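Local coordinates for mortality factor 4-like protein 1 (Homo sapiens, PDB 2F5K), which binds methylated histone H3 through its chromo domain, consistent with a role in chromatin-based gene regulation, at residues 23-28 against 43-48; 30-35 against 73-78; 52-57 against 69-74. One frame throughout, in Å; residues are numbered along the deposited sequence.

In the fold
All three contacts belong to one small antiparallel barrel and differ mainly in depth. Interaction 2 lies close to the centre of the chain and pairs strands 28-32 and 74-76; interaction 3, partly buried, pairs strands 51-58 and 67-70 and shares R73 and V74 with it. Both combine backbone ladders with apolar side chains, and C31 meets I56 and V69 between them. Interaction 1 is a surface contact in which a turn rests on residues 43-48 with no hydrogen bond between the two segments, its backbone bonds going to C42 of the same strand. It is tied to the others through the E27–K76 salt bridge, F23 packing on V74, and the backbone pairing of K44 with F55 and A46 with K53.

Interaction 1: residues 23-28 against 43-48; sequences FQEGER and VKVAIK
The F23 ring turns away from residues 43-48 into the barrel, where it meets the Y54 ring edge-to-face and K76 in a cation-pi contact. The flat group that does lean on the strand is the E25 carboxylate, whose OE2 comes to 3.9 Å of V45 N without a hydrogen bond. With CG anti to its own carbonyl carbon (chi1 -62°) and the rest of the chain extended, E25 runs obliquely across V45, its CG 3.8 Å from V45 CG2. The same CG sits 3.8 Å from V43 O, so the aliphatic part of the glutamate carries most of the contact and no hydrogen bond crosses it. Residues 24-27 form a type II beta turn leading into the first strand of the chromo barrel, with E27 N bonded to Q24 O at 3.0 Å. G26 takes backbone angles at which a side chain would press on the E25 carbonyl oxygen. A second bond secures the turn: Q24 N reaches E27 OE1 at 3.1 Å, nearly along the C-O axis, while E27 OE2 forms a salt bridge with K76. On strand 37-48, V43 and K44 both face F55 of strand 51-58 in a classic beta bulge, and C42 pairs with the G26 and E27 backbone.

Interaction 2: residues 30-35 against 73-78; sequences LCFHGP and RVLKYV
L30 and Y77 cross at about a right angle, the L30 CD2 methyl lying 3.6 Å from Y77 CD1. On the same face of the sheet as L30, L75 meets F32 obliquely, with L75 CD1 3.7 Å from F32 CE1; L37 and residues of helix 79-98, among them N81 and L88, cover this side. C31 and V74 point to the other face, toward I56, Y54 and V69 in the barrel interior. Between the two layers runs the antiparallel ladder: L30 and L75 form a hydrogen-bonded pair through both N-H groups, and F32 N donates to R73 O at 2.8 Å in an almost straight bond (176°). Beyond it the R73 chain, extended to CD and then bent at chi3 (59°), folds back so that its guanidinium presents an edge to F32 O. NH2 meets F32 O at 2.7 Å on a lone pair in the carbonyl plane, whereas NE approaches that oxygen at 3.1 Å from above the plane. This side-on, two-nitrogen grip on one acceptor fixes the rotation of the guanidinium and prolongs the ladder past the last strand pair. A short final strand paired with the first and leading into a C-terminal helix is a feature of the chromo barrel, the SH3-like variant of the chromo domain.

Interaction 3: residues 52-57 against 69-74; sequences VKYFIH and VPESRV
Strands 51-58 and 67-70 run antiparallel, Y54 and V69 forming a hydrogen-bonded pair in which Y54 N reaches V69 O at 2.8 Å, nearly along the C=O axis, and V69 N returns to Y54 O at 2.7 Å. They are the two arms of a beta hairpin in the SH3-like chromo barrel. K53 and P70 make the adjoining non-hydrogen-bonded pair, after which the second arm breaks into a 3-10 segment, 71-73, and the bond from E71 N to V52 O is weak. On the barrel side, I56 crosses V69 obliquely, with I56 CG2 4.1 Å from V69 CB, and both come close to C31. Further along, the Y54 ring, CG anti to its carbonyl carbon (chi1 -64°), turns an edge to the 3-10 segment, E71 CA lying in the ring plane. The E71 chain, with CG anti to the backbone N (chi1 -163°) and extended beyond it, runs beside the ring and points the same way, its CG 3.6 Å from Y54 CE1 and its carboxylate plane 33° from that of the ring. V74 CG2 approaches at about a right angle, 4.1 Å from Y54 CD1. The hydroxyl of this buried tyrosine also bonds to F23 N, so backbone and carboxylate together fix its position, and K22 N gives E71 OE1 a second partner. Y54 OH donates to E71 OE1 at 2.6 Å, near the ring plane and on the anti lone pair of that oxygen.

Interaction 1: residues 23-28 against 43-48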
ATOM      1  N   PHE A  23      -0.540   3.707  10.991  1.00 63.38           N
ATOM      2  CA  PHE A  23      -1.758   2.969  10.670  1.00 61.61           C
ATOM      3  C   PHE A  23      -2.267   2.024  11.749  1.00 61.03           C
ATOM      4  O   PHE A  23      -1.544   1.695  12.685  1.00 61.26           O
ATOM      5  CB  PHE A  23      -1.567   2.255   9.344  1.00 60.82           C
ATOM      6  CG  PHE A  23      -1.127   3.172   8.246  1.00 58.66           C
ATOM      7  CD1 PHE A  23       0.214   3.496   8.093  1.00 56.26           C
ATOM      8  CD2 PHE A  23      -2.059   3.747   7.391  1.00 56.67           C
ATOM      9  CE1 PHE A  23       0.613   4.358   7.085  1.00 55.41           C
ATOM     10  CE2 PHE A  23      -1.666   4.598   6.373  1.00 54.68           C
ATOM     11  CZ  PHE A  23      -0.335   4.914   6.224  1.00 54.54           C
ATOM     12  N   GLN A  24      -3.519   1.611  11.611  1.00 60.07           N
ATOM     13  CA  GLN A  24      -4.170   0.740  12.579  1.00 59.91           C
ATOM     14  C   GLN A  24      -4.716  -0.537  11.963  1.00 59.11           C
ATOM     15  O   GLN A  24      -4.989  -0.597  10.772  1.00 58.42           O
ATOM     16  CB  GLN A  24      -5.335   1.468  13.239  1.00 60.50           C
ATOM     17  CG  GLN A  24      -4.941   2.674  14.024  1.00 62.36           C
ATOM     18  CD  GLN A  24      -6.141   3.377  14.575  1.00 64.89           C
ATOM     19  OE1 GLN A  24      -7.269   2.926  14.366  1.00 64.77           O
ATOM     20  NE2 GLN A  24      -5.915   4.491  15.284  1.00 67.05           N
ATOM     21  N   GLU A  25      -4.897  -1.557  12.796  1.00 58.53           N
ATOM     22  CA  GLU A  25      -5.462  -2.804  12.315  1.00 57.95           C
ATOM     23  C   GLU A  25      -6.871  -2.513  11.866  1.00 56.58           C
ATOM     24  O   GLU A  25      -7.642  -1.890  12.589  1.00 56.56           O
ATOM     25  CB  GLU A  25      -5.462  -3.863  13.410  1.00 58.57           C
ATOM     26  CG  GLU A  25      -4.063  -4.202  13.886  1.00 61.16           C
ATOM     27  CD  GLU A  25      -4.011  -5.366  14.869  1.00 63.44           C
ATOM     28  OE1 GLU A  25      -5.090  -5.858  15.302  1.00 62.96           O
ATOM     29  OE2 GLU A  25      -2.870  -5.782  15.196  1.00 64.50           O
ATOM     30  N   GLY A  26      -7.188  -2.946  10.658  1.00 54.99           N
ATOM     31  CA  GLY A  26      -8.503  -2.713  10.103  1.00 54.09           C
ATOM     32  C   GLY A  26      -8.524  -1.553   9.121  1.00 52.84           C
ATOM     33  O   GLY A  26      -9.352  -1.528   8.227  1.00 52.52           O
ATOM     34  N   GLU A  27      -7.586  -0.621   9.261  1.00 51.95           N
ATOM     35  CA  GLU A  27      -7.598   0.586   8.432  1.00 50.94           C
ATOM     36  C   GLU A  27      -7.519   0.319   6.942  1.00 49.83           C
ATOM     37  O   GLU A  27      -6.596  -0.326   6.474  1.00 50.29           O
ATOM     38  CB  GLU A  27      -6.487   1.559   8.834  1.00 51.11           C
ATOM     39  CG  GLU A  27      -6.589   2.900   8.141  1.00 52.03           C
ATOM     40  CD  GLU A  27      -5.540   3.862   8.633  1.00 53.84           C
ATOM     41  OE1 GLU A  27      -4.804   3.506   9.557  1.00 56.14           O
ATOM     42  OE2 GLU A  27      -5.452   4.970   8.105  1.00 54.21           O
ATOM     43  N   ARG A  28      -8.503   0.814   6.204  1.00 47.88           N
ATOM     44  CA  ARG A  28      -8.446   0.750   4.774  1.00 46.80           C
ATOM     45  C   ARG A  28      -7.298   1.686   4.372  1.00 45.22           C
ATOM     46  O   ARG A  28      -7.197   2.797   4.891  1.00 44.68           O
ATOM     47  CB  ARG A  28      -9.771   1.207   4.181  1.00 47.14           C
ATOM     48  CG  ARG A  28      -9.775   1.388   2.692  1.00 48.89           C
ATOM     49  CD  ARG A  28     -11.166   1.765   2.179  1.00 52.93           C
ATOM     50  NE  ARG A  28     -11.395   1.475   0.770  1.00 56.15           N
ATOM     51  CZ  ARG A  28     -12.476   1.881   0.107  1.00 59.08           C
ATOM     52  NH1 ARG A  28     -13.402   2.580   0.751  1.00 59.58           N
ATOM     53  NH2 ARG A  28     -12.646   1.596  -1.189  1.00 60.26           N
ATOM     54  N   VAL A  43      -4.057  -5.597   8.134  1.00 61.41           N
ATOM     55  CA  VAL A  43      -4.436  -6.724   8.988  1.00 62.79           C
ATOM     56  C   VAL A  43      -3.619  -6.771  10.273  1.00 63.68           C
ATOM     57  O   VAL A  43      -4.169  -6.966  11.348  1.00 63.83           O
ATOM     58  CB  VAL A  43      -4.321  -8.074   8.251  1.00 62.68           C
ATOM     59  CG1 VAL A  43      -4.744  -9.215   9.164  1.00 63.35           C
ATOM     60  CG2 VAL A  43      -5.165  -8.073   7.003  1.00 62.35           C
ATOM     61  N   LYS A  44      -2.308  -6.573  10.165  1.00 65.18           N
ATOM     62  CA  LYS A  44      -1.429  -6.623  11.337  1.00 66.64           C
ATOM     63  C   LYS A  44      -0.421  -5.470  11.415  1.00 67.62           C
ATOM     64  O   LYS A  44       0.012  -4.926  10.398  1.00 67.36           O
ATOM     65  CB  LYS A  44      -0.671  -7.958  11.392  1.00 66.68           C
ATOM     66  CG  LYS A  44      -1.537  -9.200  11.608  1.00 66.53           C
ATOM     67  CD  LYS A  44      -0.690 -10.461  11.843  1.00 66.25           C
ATOM     68  CE  LYS A  44      -1.490 -11.751  11.583  1.00 65.24           C
ATOM     69  NZ  LYS A  44      -0.616 -12.956  11.542  1.00 64.16           N
ATOM     70  N   VAL A  45      -0.053  -5.132  12.645  1.00 69.13           N
ATOM     71  CA  VAL A  45       0.898  -4.070  12.940  1.00 70.91           C
ATOM     72  C   VAL A  45       1.929  -4.630  13.897  1.00 72.78           C
ATOM     73  O   VAL A  45       1.604  -4.946  15.040  1.00 73.07           O
ATOM     74  CB  VAL A  45       0.224  -2.881  13.667  1.00 70.54           C
ATOM     75  CG1 VAL A  45       1.229  -1.783  13.947  1.00 70.18           C
ATOM     76  CG2 VAL A  45      -0.963  -2.340  12.882  1.00 70.16           C
ATOM     77  N   ALA A  46       3.170  -4.762  13.450  1.00 74.99           N
ATOM     78  CA  ALA A  46       4.222  -5.262  14.332  1.00 77.05           C
ATOM     79  C   ALA A  46       5.392  -4.302  14.387  1.00 78.73           C
ATOM     80  O   ALA A  46       5.808  -3.747  13.373  1.00 78.73           O
ATOM     81  CB  ALA A  46       4.688  -6.627  13.892  1.00 77.04           C
ATOM     82  N   ILE A  47       5.912  -4.100  15.589  1.00 80.99           N
ATOM     83  CA  ILE A  47       7.052  -3.222  15.788  1.00 83.02           C
ATOM     84  C   ILE A  47       8.309  -4.065  15.965  1.00 84.31           C
ATOM     85  O   ILE A  47       8.310  -5.049  16.716  1.00 84.28           O
ATOM     86  CB  ILE A  47       6.827  -2.317  17.013  1.00 83.15           C
ATOM     87  CG1 ILE A  47       5.574  -1.468  16.818  1.00 83.65           C
ATOM     88  CG2 ILE A  47       8.031  -1.414  17.245  1.00 83.35           C
ATOM     89  CD1 ILE A  47       5.269  -0.566  18.001  1.00 84.34           C
ATOM     90  N   LYS A  48       9.368  -3.684  15.255  1.00 85.89           N
ATOM     91  CA  LYS A  48      10.642  -4.381  15.335  1.00 87.41           C
ATOM     92  C   LYS A  48      11.815  -3.421  15.225  1.00 88.39           C
ATOM     93  O   LYS A  48      11.950  -2.693  14.242  1.00 88.50           O
ATOM     94  CB  LYS A  48      10.746  -5.439  14.243  1.00 87.59           C
ATOM     95  CG  LYS A  48      12.109  -6.104  14.149  1.00 88.21           C
ATOM     96  CD  LYS A  48      12.179  -6.987  12.921  1.00 89.08           C
ATOM     97  CE  LYS A  48      13.586  -7.488  12.663  1.00 89.78           C
ATOM     98  NZ  LYS A  48      13.612  -8.370  11.465  1.00 90.35           N
TER

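Interaction 2: residues 30-35 against 73-78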
ATOM      1  N   LEU A  30      -3.862   2.598   1.238  1.00 38.58           N
ATOM      2  CA  LEU A  30      -3.378   2.451  -0.114  1.00 38.46           C
ATOM      3  C   LEU A  30      -2.003   1.944   0.094  1.00 38.57           C
ATOM      4  O   LEU A  30      -1.256   2.479   0.904  1.00 39.88           O
ATOM      5  CB  LEU A  30      -3.359   3.767  -0.859  1.00 37.89           C
ATOM      6  CG  LEU A  30      -4.740   4.366  -1.134  1.00 37.10           C
ATOM      7  CD1 LEU A  30      -4.558   5.780  -1.710  1.00 37.16           C
ATOM      8  CD2 LEU A  30      -5.455   3.499  -2.120  1.00 34.42           C
ATOM      9  N   CYS A  31      -1.639   0.905  -0.616  1.00 37.60           N
ATOM     10  CA  CYS A  31      -0.345   0.351  -0.369  1.00 37.77           C
ATOM     11  C   CYS A  31       0.373   0.201  -1.667  1.00 38.16           C
ATOM     12  O   CYS A  31      -0.224  -0.211  -2.647  1.00 38.69           O
ATOM     13  CB  CYS A  31      -0.479  -1.021   0.316  1.00 37.33           C
ATOM     14  SG  CYS A  31       1.095  -1.719   0.864  1.00 36.55           S
ATOM     15  N   PHE A  32       1.664   0.520  -1.651  1.00 38.41           N
ATOM     16  CA  PHE A  32       2.520   0.355  -2.796  1.00 39.20           C
ATOM     17  C   PHE A  32       2.921  -1.114  -2.953  1.00 40.39           C
ATOM     18  O   PHE A  32       3.228  -1.795  -1.976  1.00 40.10           O
ATOM     19  CB  PHE A  32       3.813   1.166  -2.606  1.00 39.24           C
ATOM     20  CG  PHE A  32       3.713   2.583  -3.050  1.00 37.23           C
ATOM     21  CD1 PHE A  32       3.725   3.605  -2.146  1.00 37.61           C
ATOM     22  CD2 PHE A  32       3.641   2.891  -4.384  1.00 37.35           C
ATOM     23  CE1 PHE A  32       3.651   4.940  -2.574  1.00 36.38           C
ATOM     24  CE2 PHE A  32       3.555   4.217  -4.809  1.00 35.89           C
ATOM     25  CZ  PHE A  32       3.533   5.217  -3.898  1.00 34.78           C
ATOM     26  N   HIS A  33       2.940  -1.583  -4.191  1.00 41.50           N
ATOM     27  CA  HIS A  33       3.390  -2.920  -4.464  1.00 43.73           C
ATOM     28  C   HIS A  33       4.485  -2.882  -5.532  1.00 43.46           C
ATOM     29  O   HIS A  33       5.670  -3.052  -5.224  1.00 43.86           O
ATOM     30  CB  HIS A  33       2.229  -3.840  -4.852  1.00 44.87           C
ATOM     31  CG  HIS A  33       2.675  -5.212  -5.233  1.00 47.34           C
ATOM     32  ND1 HIS A  33       2.513  -5.724  -6.505  1.00 49.09           N
ATOM     33  CD2 HIS A  33       3.293  -6.178  -4.510  1.00 48.38           C
ATOM     34  CE1 HIS A  33       3.003  -6.951  -6.545  1.00 49.95           C
ATOM     35  NE2 HIS A  33       3.482  -7.250  -5.347  1.00 49.35           N
ATOM     36  N   GLY A  34       4.130  -2.655  -6.780  1.00 42.90           N
ATOM     37  CA  GLY A  34       5.222  -2.443  -7.728  1.00 43.35           C
ATOM     38  C   GLY A  34       5.401  -0.927  -7.823  1.00 43.03           C
ATOM     39  O   GLY A  34       5.653  -0.259  -6.818  1.00 42.17           O
ATOM     40  N   PRO A  35       5.231  -0.401  -9.028  1.00 42.91           N
ATOM     41  CA  PRO A  35       5.206   1.041  -9.276  1.00 42.80           C
ATOM     42  C   PRO A  35       3.778   1.541  -9.087  1.00 42.33           C
ATOM     43  O   PRO A  35       3.452   2.656  -9.460  1.00 42.63           O
ATOM     44  CB  PRO A  35       5.535   1.114 -10.762  1.00 42.71           C
ATOM     45  CG  PRO A  35       4.740  -0.089 -11.298  1.00 43.19           C
ATOM     46  CD  PRO A  35       5.056  -1.176 -10.275  1.00 43.37           C
ATOM     47  N   ARG A  73       5.660   2.173   2.709  1.00 40.60           N
ATOM     48  CA  ARG A  73       4.923   1.735   1.535  1.00 39.89           C
ATOM     49  C   ARG A  73       3.442   1.893   1.690  1.00 38.18           C
ATOM     50  O   ARG A  73       2.680   1.624   0.772  1.00 37.22           O
ATOM     51  CB  ARG A  73       5.280   0.302   1.134  1.00 40.99           C
ATOM     52  CG  ARG A  73       6.544   0.236   0.374  1.00 42.44           C
ATOM     53  CD  ARG A  73       6.978  -1.145   0.133  1.00 44.79           C
ATOM     54  NE  ARG A  73       5.974  -1.880  -0.613  1.00 44.90           N
ATOM     55  CZ  ARG A  73       5.907  -3.211  -0.625  1.00 42.89           C
ATOM     56  NH1 ARG A  73       6.816  -3.904   0.052  1.00 38.58           N
ATOM     57  NH2 ARG A  73       4.946  -3.827  -1.313  1.00 41.66           N
ATOM     58  N   VAL A  74       3.047   2.356   2.860  1.00 37.08           N
ATOM     59  CA  VAL A  74       1.644   2.512   3.150  1.00 36.43           C
ATOM     60  C   VAL A  74       1.226   3.983   3.140  1.00 36.37           C
ATOM     61  O   VAL A  74       1.898   4.821   3.722  1.00 36.82           O
ATOM     62  CB  VAL A  74       1.307   1.884   4.491  1.00 36.04           C
ATOM     63  CG1 VAL A  74      -0.183   1.916   4.726  1.00 34.63           C
ATOM     64  CG2 VAL A  74       1.831   0.439   4.527  1.00 35.04           C
ATOM     65  N   LEU A  75       0.131   4.292   2.464  1.00 35.48           N
ATOM     66  CA  LEU A  75      -0.352   5.673   2.414  1.00 35.01           C
ATOM     67  C   LEU A  75      -1.780   5.688   2.890  1.00 35.17           C
ATOM     68  O   LEU A  75      -2.534   4.710   2.716  1.00 34.82           O
ATOM     69  CB  LEU A  75      -0.290   6.251   1.005  1.00 34.60           C
ATOM     70  CG  LEU A  75       1.082   6.580   0.390  1.00 34.22           C
ATOM     71  CD1 LEU A  75       0.929   7.014  -1.041  1.00 29.55           C
ATOM     72  CD2 LEU A  75       1.669   7.711   1.211  1.00 34.19           C
ATOM     73  N   LYS A  76      -2.126   6.803   3.518  1.00 35.08           N
ATOM     74  CA  LYS A  76      -3.451   7.064   4.018  1.00 35.60           C
ATOM     75  C   LYS A  76      -4.456   7.083   2.862  1.00 35.46           C
ATOM     76  O   LYS A  76      -4.137   7.514   1.760  1.00 34.93           O
ATOM     77  CB  LYS A  76      -3.422   8.402   4.737  1.00 35.51           C
ATOM     78  CG  LYS A  76      -3.986   8.347   6.117  1.00 38.22           C
ATOM     79  CD  LYS A  76      -3.077   7.631   7.085  1.00 39.93           C
ATOM     80  CE  LYS A  76      -3.779   7.398   8.400  1.00 41.45           C
ATOM     81  NZ  LYS A  76      -2.958   6.512   9.248  1.00 43.23           N
ATOM     82  N   TYR A  77      -5.663   6.589   3.112  1.00 36.24           N
ATOM     83  CA  TYR A  77      -6.681   6.532   2.075  1.00 36.62           C
ATOM     84  C   TYR A  77      -7.397   7.876   2.021  1.00 35.84           C
ATOM     85  O   TYR A  77      -8.444   8.033   2.613  1.00 35.42           O
ATOM     86  CB  TYR A  77      -7.684   5.394   2.368  1.00 37.47           C
ATOM     87  CG  TYR A  77      -8.519   4.984   1.156  1.00 38.57           C
ATOM     88  CD1 TYR A  77      -8.103   3.968   0.315  1.00 38.36           C
ATOM     89  CD2 TYR A  77      -9.716   5.632   0.861  1.00 40.29           C
ATOM     90  CE1 TYR A  77      -8.861   3.600  -0.786  1.00 40.62           C
ATOM     91  CE2 TYR A  77     -10.488   5.276  -0.241  1.00 39.98           C
ATOM     92  CZ  TYR A  77     -10.052   4.275  -1.059  1.00 42.03           C
ATOM     93  OH  TYR A  77     -10.801   3.940  -2.167  1.00 45.71           O
ATOM     94  N   VAL A  78      -6.818   8.833   1.305  1.00 35.54           N
ATOM     95  CA  VAL A  78      -7.362  10.174   1.196  1.00 35.16           C
ATOM     96  C   VAL A  78      -7.231  10.720  -0.207  1.00 35.39           C
ATOM     97  O   VAL A  78      -6.440  10.196  -1.035  1.00 34.36           O
ATOM     98  CB  VAL A  78      -6.675  11.171   2.192  1.00 35.61           C
ATOM     99  CG1 VAL A  78      -7.030  10.847   3.620  1.00 35.08           C
ATOM    100  CG2 VAL A  78      -5.193  11.177   2.013  1.00 35.17           C
TER

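Interaction 3: residues 52-57 against 69-74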
ATOM      1  N   VAL A  52       8.557   0.086  12.359  1.00 83.02           N
ATOM      2  CA  VAL A  52       7.197  -0.437  12.385  1.00 80.34           C
ATOM      3  C   VAL A  52       6.845  -1.084  11.054  1.00 78.13           C
ATOM      4  O   VAL A  52       7.076  -0.508   9.996  1.00 77.91           O
ATOM      5  CB  VAL A  52       6.195   0.674  12.696  1.00 80.60           C
ATOM      6  CG1 VAL A  52       4.822   0.090  12.959  1.00 81.02           C
ATOM      7  CG2 VAL A  52       6.662   1.490  13.894  1.00 80.84           C
ATOM      8  N   LYS A  53       6.294  -2.293  11.112  1.00 75.41           N
ATOM      9  CA  LYS A  53       5.944  -3.030   9.907  1.00 72.51           C
ATOM     10  C   LYS A  53       4.447  -3.268   9.830  1.00 69.90           C
ATOM     11  O   LYS A  53       3.734  -3.162  10.819  1.00 69.45           O
ATOM     12  CB  LYS A  53       6.673  -4.370   9.879  1.00 72.95           C
ATOM     13  CG  LYS A  53       8.184  -4.272  10.083  1.00 74.04           C
ATOM     14  CD  LYS A  53       8.905  -5.508   9.533  1.00 74.94           C
ATOM     15  CE  LYS A  53      10.412  -5.307   9.436  1.00 75.15           C
ATOM     16  NZ  LYS A  53      11.035  -6.310   8.524  1.00 75.53           N
ATOM     17  N   TYR A  54       3.962  -3.587   8.643  1.00 66.82           N
ATOM     18  CA  TYR A  54       2.541  -3.857   8.501  1.00 64.21           C
ATOM     19  C   TYR A  54       2.284  -5.078   7.664  1.00 62.47           C
ATOM     20  O   TYR A  54       2.870  -5.255   6.596  1.00 62.76           O
ATOM     21  CB  TYR A  54       1.816  -2.678   7.865  1.00 63.74           C
ATOM     22  CG  TYR A  54       1.847  -1.431   8.695  1.00 62.51           C
ATOM     23  CD1 TYR A  54       2.785  -0.442   8.450  1.00 61.10           C
ATOM     24  CD2 TYR A  54       0.945  -1.243   9.727  1.00 61.50           C
ATOM     25  CE1 TYR A  54       2.817   0.701   9.186  1.00 60.16           C
ATOM     26  CE2 TYR A  54       0.967  -0.101  10.478  1.00 60.77           C
ATOM     27  CZ  TYR A  54       1.905   0.874  10.205  1.00 59.90           C
ATOM     28  OH  TYR A  54       1.938   2.021  10.962  1.00 58.55           O
ATOM     29  N   PHE A  55       1.402  -5.930   8.149  1.00 60.10           N
ATOM     30  CA  PHE A  55       1.019  -7.078   7.356  1.00 57.88           C
ATOM     31  C   PHE A  55      -0.202  -6.639   6.561  1.00 56.26           C
ATOM     32  O   PHE A  55      -1.163  -6.104   7.123  1.00 55.42           O
ATOM     33  CB  PHE A  55       0.738  -8.294   8.245  1.00 57.60           C
ATOM     34  CG  PHE A  55       0.400  -9.536   7.476  1.00 57.26           C
ATOM     35  CD1 PHE A  55       1.330 -10.122   6.638  1.00 57.39           C
ATOM     36  CD2 PHE A  55      -0.861 -10.109   7.581  1.00 56.86           C
ATOM     37  CE1 PHE A  55       1.011 -11.286   5.908  1.00 58.12           C
ATOM     38  CE2 PHE A  55      -1.203 -11.263   6.860  1.00 56.91           C
ATOM     39  CZ  PHE A  55      -0.268 -11.854   6.018  1.00 57.24           C
ATOM     40  N   ILE A  56      -0.175  -6.834   5.247  1.00 54.82           N
ATOM     41  CA  ILE A  56      -1.302  -6.349   4.473  1.00 53.90           C
ATOM     42  C   ILE A  56      -2.005  -7.312   3.515  1.00 53.62           C
ATOM     43  O   ILE A  56      -1.394  -8.169   2.854  1.00 53.79           O
ATOM     44  CB  ILE A  56      -0.952  -5.042   3.718  1.00 53.79           C
ATOM     45  CG1 ILE A  56      -0.685  -5.318   2.259  1.00 53.22           C
ATOM     46  CG2 ILE A  56       0.216  -4.263   4.369  1.00 52.93           C
ATOM     47  CD1 ILE A  56      -1.232  -4.264   1.396  1.00 53.66           C
ATOM     48  N   HIS A  57      -3.306  -7.136   3.425  1.00 52.64           N
ATOM     49  CA  HIS A  57      -4.070  -7.876   2.454  1.00 52.86           C
ATOM     50  C   HIS A  57      -4.503  -6.890   1.392  1.00 52.53           C
ATOM     51  O   HIS A  57      -5.145  -5.884   1.688  1.00 52.28           O
ATOM     52  CB  HIS A  57      -5.294  -8.551   3.085  1.00 52.72           C
ATOM     53  CG  HIS A  57      -6.333  -8.935   2.083  1.00 53.67           C
ATOM     54  ND1 HIS A  57      -7.560  -8.313   2.010  1.00 54.65           N
ATOM     55  CD2 HIS A  57      -6.315  -9.851   1.085  1.00 54.61           C
ATOM     56  CE1 HIS A  57      -8.256  -8.836   1.016  1.00 54.83           C
ATOM     57  NE2 HIS A  57      -7.525  -9.773   0.440  1.00 54.64           N
ATOM     58  N   VAL A  69       5.054  -5.264   4.986  1.00 54.31           N
ATOM     59  CA  VAL A  69       5.441  -4.068   4.253  1.00 52.73           C
ATOM     60  C   VAL A  69       5.965  -3.081   5.265  1.00 50.87           C
ATOM     61  O   VAL A  69       5.476  -3.041   6.380  1.00 51.24           O
ATOM     62  CB  VAL A  69       4.196  -3.516   3.499  1.00 52.98           C
ATOM     63  CG1 VAL A  69       3.931  -2.056   3.812  1.00 53.00           C
ATOM     64  CG2 VAL A  69       4.307  -3.757   2.031  1.00 53.45           C
ATOM     65  N   PRO A  70       7.025  -2.351   4.944  1.00 49.32           N
ATOM     66  CA  PRO A  70       7.484  -1.296   5.854  1.00 48.07           C
ATOM     67  C   PRO A  70       6.501  -0.132   5.772  1.00 46.63           C
ATOM     68  O   PRO A  70       5.761  -0.049   4.801  1.00 45.32           O
ATOM     69  CB  PRO A  70       8.851  -0.919   5.294  1.00 47.66           C
ATOM     70  CG  PRO A  70       8.744  -1.240   3.883  1.00 48.82           C
ATOM     71  CD  PRO A  70       7.925  -2.516   3.793  1.00 49.46           C
ATOM     72  N   GLU A  71       6.474   0.721   6.788  1.00 45.66           N
ATOM     73  CA  GLU A  71       5.565   1.858   6.798  1.00 45.18           C
ATOM     74  C   GLU A  71       5.623   2.730   5.543  1.00 44.43           C
ATOM     75  O   GLU A  71       4.593   3.155   5.020  1.00 44.34           O
ATOM     76  CB  GLU A  71       5.842   2.749   7.983  1.00 45.23           C
ATOM     77  CG  GLU A  71       4.691   3.680   8.256  1.00 46.17           C
ATOM     78  CD  GLU A  71       4.668   4.126   9.689  1.00 47.12           C
ATOM     79  OE1 GLU A  71       3.697   3.797  10.399  1.00 47.23           O
ATOM     80  OE2 GLU A  71       5.627   4.800  10.090  1.00 48.39           O
ATOM     81  N   SER A  72       6.829   2.988   5.066  1.00 43.10           N
ATOM     82  CA  SER A  72       7.008   3.846   3.898  1.00 42.80           C
ATOM     83  C   SER A  72       6.214   3.376   2.670  1.00 42.20           C
ATOM     84  O   SER A  72       6.105   4.105   1.679  1.00 42.99           O
ATOM     85  CB  SER A  72       8.491   3.975   3.543  1.00 42.31           C
ATOM     86  OG  SER A  72       9.010   2.718   3.116  1.00 43.08           O
ATOM     87  N   ARG A  73       5.660   2.173   2.709  1.00 40.60           N
ATOM     88  CA  ARG A  73       4.923   1.735   1.535  1.00 39.89           C
ATOM     89  C   ARG A  73       3.442   1.893   1.690  1.00 38.18           C
ATOM     90  O   ARG A  73       2.680   1.624   0.772  1.00 37.22           O
ATOM     91  CB  ARG A  73       5.280   0.302   1.134  1.00 40.99           C
ATOM     92  CG  ARG A  73       6.544   0.236   0.374  1.00 42.44           C
ATOM     93  CD  ARG A  73       6.978  -1.145   0.133  1.00 44.79           C
ATOM     94  NE  ARG A  73       5.974  -1.880  -0.613  1.00 44.90           N
ATOM     95  CZ  ARG A  73       5.907  -3.211  -0.625  1.00 42.89           C
ATOM     96  NH1 ARG A  73       6.816  -3.904   0.052  1.00 38.58           N
ATOM     97  NH2 ARG A  73       4.946  -3.827  -1.313  1.00 41.66           N
ATOM     98  N   VAL A  74       3.047   2.356   2.860  1.00 37.08           N
ATOM     99  CA  VAL A  74       1.644   2.512   3.150  1.00 36.43           C
ATOM    100  C   VAL A  74       1.226   3.983   3.140  1.00 36.37           C
ATOM    101  O   VAL A  74       1.898   4.821   3.722  1.00 36.82           O
ATOM    102  CB  VAL A  74       1.307   1.884   4.491  1.00 36.04           C
ATOM    103  CG1 VAL A  74      -0.183   1.916   4.726  1.00 34.63           C
ATOM    104  CG2 VAL A  74       1.831   0.439   4.527  1.00 35.04           C
TER